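Local coordinates for protein alcohol dehydrogenase (Thermus thermophilus, PDB 2EIH) that binds zinc and probably acts as an NAD-dependent alcohol dehydrogenase, as expected for a zinc-containing oxidoreductase of the medium-chain family, at residues 4-9 with 44-49; 131-136 with 299-304; 160-165 with 260-265; 172-177 with 241-246. All coordinates share one frame; numbering follows the deposited sequence.

Contact 1: residues 4-9 with 44-49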
loop_
_atom_site.group_PDB
_atom_site.type_symbol
_atom_site.label_atom_id
_atom_site.label_comp_id
_atom_site.label_asym_id
_atom_site.label_seq_id
_atom_site.Cartn_x
_atom_site.Cartn_y
_atom_site.Cartn_z
ATOM N N VAL A 4 17.641 -29.379 28.964
ATOM C CA VAL A 4 19.017 -28.980 28.769
ATOM C C VAL A 4 19.059 -27.561 29.294
ATOM O O VAL A 4 18.514 -26.646 28.683
ATOM C CB VAL A 4 19.412 -28.982 27.296
ATOM C CG1 VAL A 4 20.722 -28.234 27.115
ATOM C CG2 VAL A 4 19.536 -30.407 26.804
ATOM N N VAL A 5 19.685 -27.402 30.451
ATOM C CA VAL A 5 19.806 -26.105 31.084
ATOM C C VAL A 5 21.119 -25.453 30.699
ATOM O O VAL A 5 22.033 -26.100 30.177
ATOM C CB VAL A 5 19.732 -26.211 32.625
ATOM C CG1 VAL A 5 18.307 -26.535 33.058
ATOM C CG2 VAL A 5 20.691 -27.287 33.121
ATOM N N MET A 6 21.193 -24.161 30.982
ATOM C CA MET A 6 22.347 -23.337 30.681
ATOM C C MET A 6 22.950 -22.903 32.010
ATOM O O MET A 6 22.599 -21.847 32.539
ATOM C CB MET A 6 21.867 -22.122 29.911
ATOM C CG MET A 6 22.902 -21.410 29.115
ATOM S SD MET A 6 22.037 -20.106 28.286
ATOM C CE MET A 6 23.052 -18.730 28.731
ATOM N N ARG A 7 23.844 -23.730 32.548
ATOM C CA ARG A 7 24.500 -23.446 33.820
ATOM C C ARG A 7 25.164 -22.077 33.849
ATOM O O ARG A 7 25.033 -21.332 34.820
ATOM C CB ARG A 7 25.554 -24.519 34.131
ATOM C CG ARG A 7 24.977 -25.862 34.575
ATOM C CD ARG A 7 24.032 -25.693 35.765
ATOM N NE ARG A 7 23.356 -26.939 36.110
ATOM C CZ ARG A 7 22.288 -27.019 36.899
ATOM N NH1 ARG A 7 21.766 -25.921 37.433
ATOM N NH2 ARG A 7 21.739 -28.202 37.152
ATOM N N ALA A 8 25.884 -21.762 32.778
ATOM C CA ALA A 8 26.589 -20.497 32.661
ATOM C C ALA A 8 26.774 -20.161 31.191
ATOM O O ALA A 8 26.525 -20.994 30.314
ATOM C CB ALA A 8 27.939 -20.594 33.347
ATOM N N ARG A 9 27.224 -18.940 30.928
ATOM C CA ARG A 9 27.448 -18.474 29.564
ATOM C C ARG A 9 28.843 -18.845 29.068
ATOM O O ARG A 9 29.827 -18.742 29.799
ATOM C CB ARG A 9 27.249 -16.958 29.504
ATOM C CG ARG A 9 25.879 -16.524 30.014
ATOM C CD ARG A 9 25.594 -15.054 29.754
ATOM N NE ARG A 9 24.237 -14.688 30.151
ATOM C CZ ARG A 9 23.825 -14.595 31.413
ATOM N NH1 ARG A 9 22.568 -14.260 31.682
ATOM N NH2 ARG A 9 24.669 -14.820 32.412
ATOM N N VAL A 44 22.291 -19.594 20.245
ATOM C CA VAL A 44 23.739 -19.474 20.397
ATOM C C VAL A 44 24.134 -18.140 21.020
ATOM O O VAL A 44 25.007 -18.092 21.891
ATOM C CB VAL A 44 24.465 -19.658 19.041
ATOM C CG1 VAL A 44 25.958 -19.427 19.203
ATOM C CG2 VAL A 44 24.216 -21.067 18.518
ATOM N N TRP A 45 23.494 -17.060 20.581
ATOM C CA TRP A 45 23.794 -15.747 21.129
ATOM C C TRP A 45 23.467 -15.727 22.624
ATOM O O TRP A 45 24.201 -15.136 23.423
ATOM C CB TRP A 45 23.007 -14.660 20.382
ATOM C CG TRP A 45 23.319 -14.624 18.917
ATOM C CD1 TRP A 45 24.501 -14.971 18.328
ATOM C CD2 TRP A 45 22.432 -14.260 17.851
ATOM N NE1 TRP A 45 24.407 -14.857 16.964
ATOM C CE2 TRP A 45 23.147 -14.423 16.641
ATOM C CE3 TRP A 45 21.103 -13.813 17.797
ATOM C CZ2 TRP A 45 22.574 -14.161 15.385
ATOM C CZ3 TRP A 45 20.533 -13.550 16.544
ATOM C CH2 TRP A 45 21.271 -13.726 15.359
ATOM N N VAL A 46 22.381 -16.391 23.012
ATOM C CA VAL A 46 22.012 -16.427 24.416
ATOM C C VAL A 46 23.030 -17.265 25.175
ATOM O O VAL A 46 23.410 -16.918 26.292
ATOM C CB VAL A 46 20.605 -17.012 24.623
ATOM C CG1 VAL A 46 20.304 -17.129 26.110
ATOM C CG2 VAL A 46 19.576 -16.106 23.959
ATOM N N ARG A 47 23.488 -18.357 24.567
ATOM C CA ARG A 47 24.473 -19.211 25.219
ATOM C C ARG A 47 25.794 -18.481 25.446
ATOM O O ARG A 47 26.363 -18.542 26.533
ATOM C CB ARG A 47 24.728 -20.480 24.395
ATOM C CG ARG A 47 25.970 -21.240 24.862
ATOM C CD ARG A 47 26.205 -22.549 24.135
ATOM N NE ARG A 47 26.385 -22.433 22.688
ATOM C CZ ARG A 47 27.464 -21.958 22.072
ATOM N NH1 ARG A 47 27.489 -21.922 20.746
ATOM N NH2 ARG A 47 28.504 -21.516 22.762
ATOM N N LYS A 48 26.286 -17.800 24.418
ATOM C CA LYS A 48 27.546 -17.071 24.532
ATOM C C LYS A 48 27.452 -15.890 25.488
ATOM O O LYS A 48 28.455 -15.474 26.063
ATOM C CB LYS A 48 27.999 -16.567 23.165
ATOM C CG LYS A 48 28.529 -17.649 22.259
ATOM C CD LYS A 48 28.982 -17.065 20.936
ATOM C CE LYS A 48 29.772 -18.087 20.147
ATOM N NZ LYS A 48 30.156 -17.581 18.804
ATOM N N GLY A 49 26.251 -15.349 25.655
ATOM C CA GLY A 49 26.074 -14.218 26.547
ATOM C C GLY A 49 25.919 -12.920 25.780
ATOM O O GLY A 49 25.711 -11.857 26.365
#
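Met6 reaches across to helix 41-48 and lays its sulphur and terminal methyl over the backbone and side chain of Val46. CE comes 3.1 Å from Val46 O and 3.8 Å from Arg47 CA, while SD lies 4.1 Å from Val46 CG1. CG of Met6 stands anti to its backbone N (chi1 -160°), and a bend at chi3 turns CE onto the helix backbone; a flexible, unbranched thioether suits a place where both carbonyl and methyl surface must be covered. Arg9 makes the second half of the contact at the helix end, where its CA approaches Arg47 O at 3.2 Å in a CA-H...O contact. Its extended chain then passes the glycine that follows the helix, CD lying 3.3 Å from Gly49 CA. Gly49 has positive phi (104°), and a beta carbon there would collide with CD of Arg9. NE of Arg9 is buried without a partner, whereas NH1 bonds to Leu55 O. An alanine in place of Arg9 would probably open a gap beside Gly49 and leave Leu55 O without its guanidinium donor. Arg47 turns its guanidinium to Gly10 O, His326 and Glu330. The end of helix 41-48 lies against strand 2-6, the middle strand of a three-stranded antiparallel sheet, through Met6, and Met6 and Val46 both touch His59 of the neighbouring strand 59-60.

Contact 2: residues 131-136 with 299-304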
loop_
_atom_site.group_PDB
_atom_site.type_symbol
_atom_site.label_atom_id
_atom_site.label_comp_id
_atom_site.label_asym_id
_atom_site.label_seq_id
_atom_site.Cartn_x
_atom_site.Cartn_y
_atom_site.Cartn_z
ATOM N N ASN A 131 0.014 -18.670 21.207
ATOM C CA ASN A 131 1.275 -19.035 20.593
ATOM C C ASN A 131 1.340 -20.499 20.198
ATOM O O ASN A 131 2.417 -21.075 20.120
ATOM C CB ASN A 131 2.422 -18.691 21.547
ATOM C CG ASN A 131 2.371 -17.260 22.026
ATOM O OD1 ASN A 131 3.261 -16.804 22.738
ATOM N ND2 ASN A 131 1.325 -16.545 21.652
ATOM N N LEU A 132 0.177 -21.080 19.932
ATOM C CA LEU A 132 0.076 -22.476 19.546
ATOM C C LEU A 132 -0.727 -22.640 18.259
ATOM O O LEU A 132 -1.837 -22.122 18.147
ATOM C CB LEU A 132 -0.620 -23.258 20.651
ATOM C CG LEU A 132 0.137 -24.390 21.327
ATOM C CD1 LEU A 132 1.437 -23.878 21.890
ATOM C CD2 LEU A 132 -0.737 -24.993 22.399
ATOM N N ALA A 133 -0.176 -23.367 17.295
ATOM C CA ALA A 133 -0.868 -23.606 16.034
ATOM C C ALA A 133 -0.915 -25.103 15.776
ATOM O O ALA A 133 -0.050 -25.845 16.227
ATOM C CB ALA A 133 -0.155 -22.899 14.896
ATOM N N PRO A 134 -1.936 -25.570 15.044
ATOM C CA PRO A 134 -2.059 -27.001 14.749
ATOM C C PRO A 134 -0.931 -27.454 13.843
ATOM O O PRO A 134 -0.585 -26.772 12.873
ATOM C CB PRO A 134 -3.418 -27.095 14.064
ATOM C CG PRO A 134 -3.470 -25.801 13.309
ATOM C CD PRO A 134 -2.985 -24.805 14.348
ATOM N N LYS A 135 -0.338 -28.589 14.190
ATOM C CA LYS A 135 0.747 -29.145 13.410
ATOM C C LYS A 135 0.197 -29.832 12.181
ATOM O O LYS A 135 -0.715 -30.660 12.272
ATOM C CB LYS A 135 1.534 -30.180 14.220
ATOM C CG LYS A 135 2.418 -31.084 13.366
ATOM C CD LYS A 135 2.814 -32.350 14.119
ATOM C CE LYS A 135 3.448 -33.392 13.198
ATOM N NZ LYS A 135 2.485 -33.877 12.178
ATOM N N PRO A 136 0.738 -29.494 11.004
ATOM C CA PRO A 136 0.271 -30.130 9.766
ATOM C C PRO A 136 0.437 -31.657 9.910
ATOM O O PRO A 136 1.469 -32.127 10.388
ATOM C CB PRO A 136 1.186 -29.519 8.697
ATOM C CG PRO A 136 2.426 -29.141 9.476
ATOM C CD PRO A 136 1.882 -28.599 10.755
ATOM N N PRO A 299 -1.035 -18.706 7.249
ATOM C CA PRO A 299 -0.927 -19.015 5.821
ATOM C C PRO A 299 0.254 -19.969 5.553
ATOM O O PRO A 299 0.155 -20.876 4.729
ATOM C CB PRO A 299 -0.722 -17.641 5.178
ATOM C CG PRO A 299 -0.063 -16.851 6.248
ATOM C CD PRO A 299 -0.848 -17.263 7.482
ATOM N N ILE A 300 1.363 -19.761 6.256
ATOM C CA ILE A 300 2.543 -20.603 6.083
ATOM C C ILE A 300 2.221 -22.087 6.250
ATOM O O ILE A 300 2.459 -22.872 5.339
ATOM C CB ILE A 300 3.655 -20.186 7.068
ATOM C CG1 ILE A 300 4.206 -18.821 6.663
ATOM C CG2 ILE A 300 4.772 -21.217 7.086
ATOM C CD1 ILE A 300 5.242 -18.231 7.651
ATOM N N LEU A 301 1.659 -22.457 7.397
ATOM C CA LEU A 301 1.304 -23.844 7.679
ATOM C C LEU A 301 0.306 -24.401 6.659
ATOM O O LEU A 301 0.337 -25.581 6.316
ATOM C CB LEU A 301 0.783 -23.957 9.128
ATOM C CG LEU A 301 1.815 -23.640 10.245
ATOM C CD1 LEU A 301 1.152 -23.535 11.615
ATOM C CD2 LEU A 301 2.870 -24.728 10.269
ATOM N N ARG A 302 -0.566 -23.539 6.159
ATOM C CA ARG A 302 -1.547 -23.926 5.141
ATOM C C ARG A 302 -0.793 -24.349 3.870
ATOM O O ARG A 302 -1.050 -25.407 3.325
ATOM C CB ARG A 302 -2.479 -22.737 4.843
ATOM C CG ARG A 302 -3.969 -23.076 4.804
ATOM C CD ARG A 302 -4.800 -22.006 5.509
ATOM N NE ARG A 302 -4.495 -20.656 5.027
ATOM C CZ ARG A 302 -4.528 -19.575 5.804
ATOM N NH1 ARG A 302 -4.846 -19.697 7.086
ATOM N NH2 ARG A 302 -4.261 -18.369 5.314
ATOM N N PHE A 303 0.135 -23.512 3.408
ATOM C CA PHE A 303 0.937 -23.825 2.223
ATOM C C PHE A 303 1.779 -25.081 2.465
ATOM O O PHE A 303 2.045 -25.850 1.534
ATOM C CB PHE A 303 1.867 -22.655 1.845
ATOM C CG PHE A 303 1.144 -21.454 1.297
ATOM C CD1 PHE A 303 1.194 -20.229 1.961
ATOM C CD2 PHE A 303 0.366 -21.560 0.142
ATOM C CE1 PHE A 303 0.472 -19.127 1.490
ATOM C CE2 PHE A 303 -0.361 -20.459 -0.338
ATOM C CZ PHE A 303 -0.309 -19.250 0.334
ATOM N N VAL A 304 2.209 -25.286 3.709
ATOM C CA VAL A 304 3.008 -26.464 4.037
ATOM C C VAL A 304 2.175 -27.738 3.916
ATOM O O VAL A 304 2.672 -28.747 3.440
ATOM C CB VAL A 304 3.623 -26.384 5.461
ATOM C CG1 VAL A 304 4.334 -27.694 5.798
ATOM C CG2 VAL A 304 4.604 -25.236 5.540
#
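Pro136 turns CD and CG of its puckered ring to helix 297-306: CD lies 4.0 Å from Leu301 CD2, and CG lies 4.4 Å from Val304 CG1. The Pro136 and Leu301 side chains cross at about a right angle. On the same helix the flat guanidinium of Arg302 has Pro299 CA 3.4 Å above one face, offset toward the rim, and it turns from the contact to a salt bridge with Glu97 of a second subunit. Leu301 is the residue wedged between helix and strand. Its CG is anti to the carbonyl carbon (chi1 -65°), and of the two methyls beyond it CD1 rests on Ala133 CB at 3.6 Å and near Pro134 O at 3.9 Å. A small alanine lets the branched leucine come this close to the strand. The fold is that of the zinc-dependent dehydrogenases: strand 132-134 belongs to the GroES-like beta structure, and the helix follows the last strand of the Rossmann sheet. Leu301 also touches Val86 on strand 84-91, which pairs with Ala133. Lys135 points away from the helix, its NZ bonding to Pro136 O at 2.7 Å and forming a salt bridge with Glu84.

Contact 3: residues 160-165 with 260-265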
loop_
_atom_site.group_PDB
_atom_site.type_symbol
_atom_site.label_atom_id
_atom_site.label_comp_id
_atom_site.label_asym_id
_atom_site.label_seq_id
_atom_site.Cartn_x
_atom_site.Cartn_y
_atom_site.Cartn_z
ATOM N N ASP A 160 6.212 -8.986 3.011
ATOM C CA ASP A 160 6.033 -7.620 3.511
ATOM C C ASP A 160 7.153 -6.627 3.149
ATOM O O ASP A 160 6.892 -5.578 2.572
ATOM C CB ASP A 160 5.819 -7.653 5.034
ATOM C CG ASP A 160 4.665 -8.575 5.447
ATOM O OD1 ASP A 160 3.546 -8.415 4.904
ATOM O OD2 ASP A 160 4.864 -9.449 6.321
ATOM N N LYS A 161 8.392 -6.952 3.484
ATOM C CA LYS A 161 9.529 -6.077 3.196
ATOM C C LYS A 161 9.854 -5.906 1.714
ATOM O O LYS A 161 9.851 -4.791 1.204
ATOM C CB LYS A 161 10.777 -6.597 3.912
ATOM C CG LYS A 161 11.194 -5.798 5.126
ATOM C CD LYS A 161 10.112 -5.648 6.173
ATOM C CE LYS A 161 10.705 -4.895 7.347
ATOM N NZ LYS A 161 9.738 -4.463 8.377
ATOM N N LEU A 162 10.140 -7.002 1.025
ATOM C CA LEU A 162 10.493 -6.931 -0.386
ATOM C C LEU A 162 9.302 -6.833 -1.336
ATOM O O LEU A 162 9.461 -6.438 -2.495
ATOM C CB LEU A 162 11.335 -8.148 -0.771
ATOM C CG LEU A 162 12.672 -8.309 -0.050
ATOM C CD1 LEU A 162 13.125 -9.751 -0.163
ATOM C CD2 LEU A 162 13.707 -7.350 -0.622
ATOM N N GLY A 163 8.115 -7.195 -0.856
ATOM C CA GLY A 163 6.941 -7.151 -1.712
ATOM C C GLY A 163 7.163 -7.930 -3.004
ATOM O O GLY A 163 6.743 -7.497 -4.082
ATOM N N VAL A 164 7.818 -9.085 -2.907
ATOM C CA VAL A 164 8.074 -9.898 -4.089
ATOM C C VAL A 164 6.783 -10.183 -4.850
ATOM O O VAL A 164 5.747 -10.464 -4.252
ATOM C CB VAL A 164 8.790 -11.220 -3.709
ATOM C CG1 VAL A 164 8.783 -12.182 -4.880
ATOM C CG2 VAL A 164 10.230 -10.921 -3.291
ATOM N N ARG A 165 6.854 -10.073 -6.176
ATOM C CA ARG A 165 5.702 -10.303 -7.047
ATOM C C ARG A 165 6.160 -11.021 -8.316
ATOM O O ARG A 165 7.338 -11.015 -8.647
ATOM C CB ARG A 165 5.039 -8.964 -7.396
ATOM C CG ARG A 165 5.907 -8.045 -8.259
ATOM C CD ARG A 165 5.587 -6.557 -8.065
ATOM N NE ARG A 165 4.206 -6.205 -8.407
ATOM C CZ ARG A 165 3.230 -6.035 -7.517
ATOM N NH1 ARG A 165 3.476 -6.184 -6.220
ATOM N NH2 ARG A 165 2.011 -5.703 -7.918
ATOM N N ARG A 260 15.490 -3.627 -3.814
ATOM C CA ARG A 260 15.293 -3.720 -2.389
ATOM C C ARG A 260 16.089 -4.888 -1.834
ATOM O O ARG A 260 16.165 -5.956 -2.439
ATOM C CB ARG A 260 13.794 -3.842 -2.105
ATOM C CG ARG A 260 13.080 -2.560 -2.488
ATOM C CD ARG A 260 11.655 -2.744 -2.930
ATOM N NE ARG A 260 10.738 -3.018 -1.840
ATOM C CZ ARG A 260 9.415 -3.043 -1.991
ATOM N NH1 ARG A 260 8.875 -2.806 -3.180
ATOM N NH2 ARG A 260 8.622 -3.306 -0.961
ATOM N N ILE A 261 16.707 -4.658 -0.682
ATOM C CA ILE A 261 17.520 -5.669 -0.018
ATOM C C ILE A 261 16.994 -5.851 1.402
ATOM O O ILE A 261 16.949 -4.903 2.175
ATOM C CB ILE A 261 18.994 -5.215 0.026
ATOM C CG1 ILE A 261 19.478 -4.905 -1.401
ATOM C CG2 ILE A 261 19.864 -6.287 0.663
ATOM C CD1 ILE A 261 20.780 -4.106 -1.464
ATOM N N ALA A 262 16.574 -7.068 1.733
ATOM C CA ALA A 262 16.061 -7.361 3.065
ATOM C C ALA A 262 17.154 -8.083 3.849
ATOM O O ALA A 262 17.711 -9.074 3.386
ATOM C CB ALA A 262 14.817 -8.239 2.974
ATOM N N ILE A 263 17.459 -7.579 5.035
ATOM C CA ILE A 263 18.489 -8.176 5.864
ATOM C C ILE A 263 17.960 -8.708 7.183
ATOM O O ILE A 263 17.402 -7.970 7.986
ATOM C CB ILE A 263 19.615 -7.170 6.144
ATOM C CG1 ILE A 263 20.418 -6.929 4.868
ATOM C CG2 ILE A 263 20.501 -7.683 7.264
ATOM C CD1 ILE A 263 21.572 -5.988 5.042
ATOM N N ALA A 264 18.168 -10.002 7.395
ATOM C CA ALA A 264 17.714 -10.682 8.599
ATOM C C ALA A 264 18.591 -10.393 9.809
ATOM O O ALA A 264 18.493 -9.332 10.432
ATOM C CB ALA A 264 17.660 -12.178 8.349
ATOM N N GLY A 265 19.438 -11.358 10.146
ATOM C CA GLY A 265 20.319 -11.205 11.285
ATOM C C GLY A 265 21.762 -11.122 10.841
ATOM O O GLY A 265 22.625 -11.830 11.364
#
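Arg260 gives its NH2 to Lys161 O in a 2.9 Å hydrogen bond with an N-H...O angle of 148°, tying the start of a strand to the C-terminal end of helix 148-161. The strand, 259-263, belongs to the six-stranded parallel sheet of the Rossmann fold, whose order 3-2-1-4-5-6 makes it the fifth strand. The acceptor sits near the guanidinium edge, tilted 21° out of its plane. A second carbonyl lies over the group: Leu162 O is 3.4 Å above the plane, over its centre. A turn at chi3 (75°) brings NE back toward these two oxygens, and a long, charged side chain suits the place because the carbonyls at the end of a helix carry partial negative charge, which it would probably help to balance. A leucine in place of Arg260 would probably leave Lys161 O without this donor and strip the flat cover from Leu162 O, although Lys238 NZ also bonds to that oxygen. Gly163 takes positive phi beside the group, and a beta carbon on it would stand 3.3 Å from Arg260 NH2. The apolar half of the contact is Leu162, whose branched end fills the angle between strand and helix end. CG meets Ala262 CB at 3.7 Å, the alanine being small enough to let it settle on the strand, and CD2 lies 3.4 Å from Arg260 O.

Contact 4: residues 172-177 with 241-246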
loop_
_atom_site.group_PDB
_atom_site.type_symbol
_atom_site.label_atom_id
_atom_site.label_comp_id
_atom_site.label_asym_id
_atom_site.label_seq_id
_atom_site.Cartn_x
_atom_site.Cartn_y
_atom_site.Cartn_z
ATOM N N VAL A 172 18.693 -14.789 -3.421
ATOM C CA VAL A 172 18.765 -15.303 -2.052
ATOM C C VAL A 172 20.233 -15.666 -1.765
ATOM O O VAL A 172 20.853 -16.408 -2.529
ATOM C CB VAL A 172 17.909 -16.573 -1.880
ATOM C CG1 VAL A 172 17.975 -17.050 -0.434
ATOM C CG2 VAL A 172 16.468 -16.286 -2.282
ATOM N N MET A 173 20.777 -15.152 -0.664
ATOM C CA MET A 173 22.164 -15.408 -0.294
ATOM C C MET A 173 22.397 -16.634 0.574
ATOM O O MET A 173 21.600 -16.954 1.462
ATOM C CB MET A 173 22.754 -14.185 0.414
ATOM C CG MET A 173 22.868 -12.944 -0.434
ATOM S SD MET A 173 24.056 -13.127 -1.776
ATOM C CE MET A 173 25.569 -12.538 -0.955
ATOM N N ALA A 174 23.514 -17.309 0.304
ATOM C CA ALA A 174 23.927 -18.496 1.058
ATOM C C ALA A 174 22.814 -19.507 1.287
ATOM O O ALA A 174 22.212 -19.531 2.347
ATOM C CB ALA A 174 24.515 -18.062 2.393
ATOM N N ALA A 175 22.568 -20.360 0.301
ATOM C CA ALA A 175 21.518 -21.362 0.411
ATOM C C ALA A 175 21.777 -22.414 1.491
ATOM O O ALA A 175 22.920 -22.795 1.744
ATOM C CB ALA A 175 21.306 -22.041 -0.929
ATOM N N GLY A 176 20.700 -22.875 2.126
ATOM C CA GLY A 176 20.800 -23.885 3.170
ATOM C C GLY A 176 21.064 -23.339 4.554
ATOM O O GLY A 176 20.821 -24.008 5.562
ATOM N N SER A 177 21.557 -22.110 4.600
ATOM C CA SER A 177 21.885 -21.462 5.858
ATOM C C SER A 177 20.904 -20.335 6.203
ATOM O O SER A 177 20.547 -19.514 5.353
ATOM C CB SER A 177 23.313 -20.918 5.764
ATOM O OG SER A 177 23.783 -20.420 7.009
ATOM N N ASP A 241 19.037 -11.346 2.225
ATOM C CA ASP A 241 20.352 -11.581 2.795
ATOM C C ASP A 241 20.287 -11.811 4.306
ATOM O O ASP A 241 19.618 -11.068 5.019
ATOM C CB ASP A 241 21.248 -10.379 2.500
ATOM C CG ASP A 241 22.697 -10.659 2.794
ATOM O OD1 ASP A 241 23.524 -9.733 2.703
ATOM O OD2 ASP A 241 23.012 -11.815 3.115
ATOM N N HIS A 242 20.974 -12.832 4.806
ATOM C CA HIS A 242 20.960 -13.090 6.246
ATOM C C HIS A 242 22.380 -13.142 6.778
ATOM O O HIS A 242 22.609 -13.509 7.928
ATOM C CB HIS A 242 20.269 -14.417 6.565
ATOM C CG HIS A 242 21.037 -15.615 6.108
ATOM N ND1 HIS A 242 21.060 -16.026 4.792
ATOM C CD2 HIS A 242 21.847 -16.467 6.780
ATOM C CE1 HIS A 242 21.850 -17.077 4.673
ATOM N NE2 HIS A 242 22.341 -17.364 5.867
ATOM N N THR A 243 23.334 -12.785 5.933
ATOM C CA THR A 243 24.722 -12.802 6.342
ATOM C C THR A 243 25.281 -11.384 6.349
ATOM O O THR A 243 25.628 -10.850 7.405
ATOM C CB THR A 243 25.552 -13.705 5.407
ATOM O OG1 THR A 243 25.470 -13.227 4.056
ATOM C CG2 THR A 243 25.020 -15.133 5.466
ATOM N N GLY A 244 25.346 -10.771 5.169
ATOM C CA GLY A 244 25.855 -9.416 5.050
ATOM C C GLY A 244 27.181 -9.219 5.758
ATOM O O GLY A 244 27.831 -10.180 6.172
ATOM N N ALA A 245 27.585 -7.963 5.889
ATOM C CA ALA A 245 28.831 -7.618 6.559
ATOM C C ALA A 245 30.015 -8.443 6.064
ATOM O O ALA A 245 30.965 -8.691 6.809
ATOM C CB ALA A 245 28.673 -7.789 8.064
ATOM N N LEU A 246 29.954 -8.871 4.810
ATOM C CA LEU A 246 31.036 -9.650 4.233
ATOM C C LEU A 246 30.917 -9.665 2.724
ATOM O O LEU A 246 31.884 -9.380 2.014
ATOM C CB LEU A 246 31.019 -11.078 4.777
ATOM C CG LEU A 246 32.050 -12.050 4.178
ATOM C CD1 LEU A 246 33.441 -11.428 4.157
ATOM C CD2 LEU A 246 32.047 -13.328 4.996
#
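Asp241 sets its carboxylate against the root of Met173, OD2 lying 3.6 Å from Met173 CB and 3.7 Å from Met173 CG. Its own CG is anti to the backbone N (chi1 -168°), and beyond it OD2 is gripped by the residues that follow. Thr243 N donates to it at 3.0 Å, nearly straight at 168° and from above the carboxylate plane, which makes an Asx turn; Thr243 OG1 comes in on the syn lone pair, and Gly244 N adds a weak bond. An aspartate suits this point because one carboxylate oxygen can accept from both the backbone N and the hydroxyl of Thr243. His242 comes next, its CG between the backbone N and the carbonyl carbon (chi1 69°), with the ring turned toward the other loop. Met173 O meets the ring edge in plane, 3.2 Å from CE1, and Ala174 CB is 3.6 Å from the same atom. Ser177 OG lies 3.6 Å from NE2. Thr243 then places CG2 over one face of that ring, offset toward its rim, and 4.3 Å from Ala174 CB, while Gly244 follows with positive phi. The glycine-bearing turn 174-177, after the first Rossmann strand, is consistent with the dinucleotide-binding loop of this family. The two loops leave the C-terminal ends of adjacent strands 169-172 and 236-241, with Met173 and Asp241 both touching Val251 on helix 248-254, and helix 180-189 following the turn.

In the fold
Contact 1 closes first along the chain, before any other opens; contact 2 then spans a long loop in which contact 3 is nested, and contact 4 is nested inside contact 3. Contacts 3 and 4 share the parallel Rossmann sheet: their centres are 13 Å apart, and strands 236-241 and 259-263 run side by side, with a probable hydrogen bond from Asp241 N to Ala262 O. Contact 2 lies about 22 Å from contact 3 between centres, yet helix 148-161 links them, since Ile300 packs on it. Contact 1, 31 Å from contact 3, sits across the chain's centre. Contact 2 joins GroES-like strand 132-134 to helix 297-306; contacts 3 and 4 lie within the probable nucleotide-binding part.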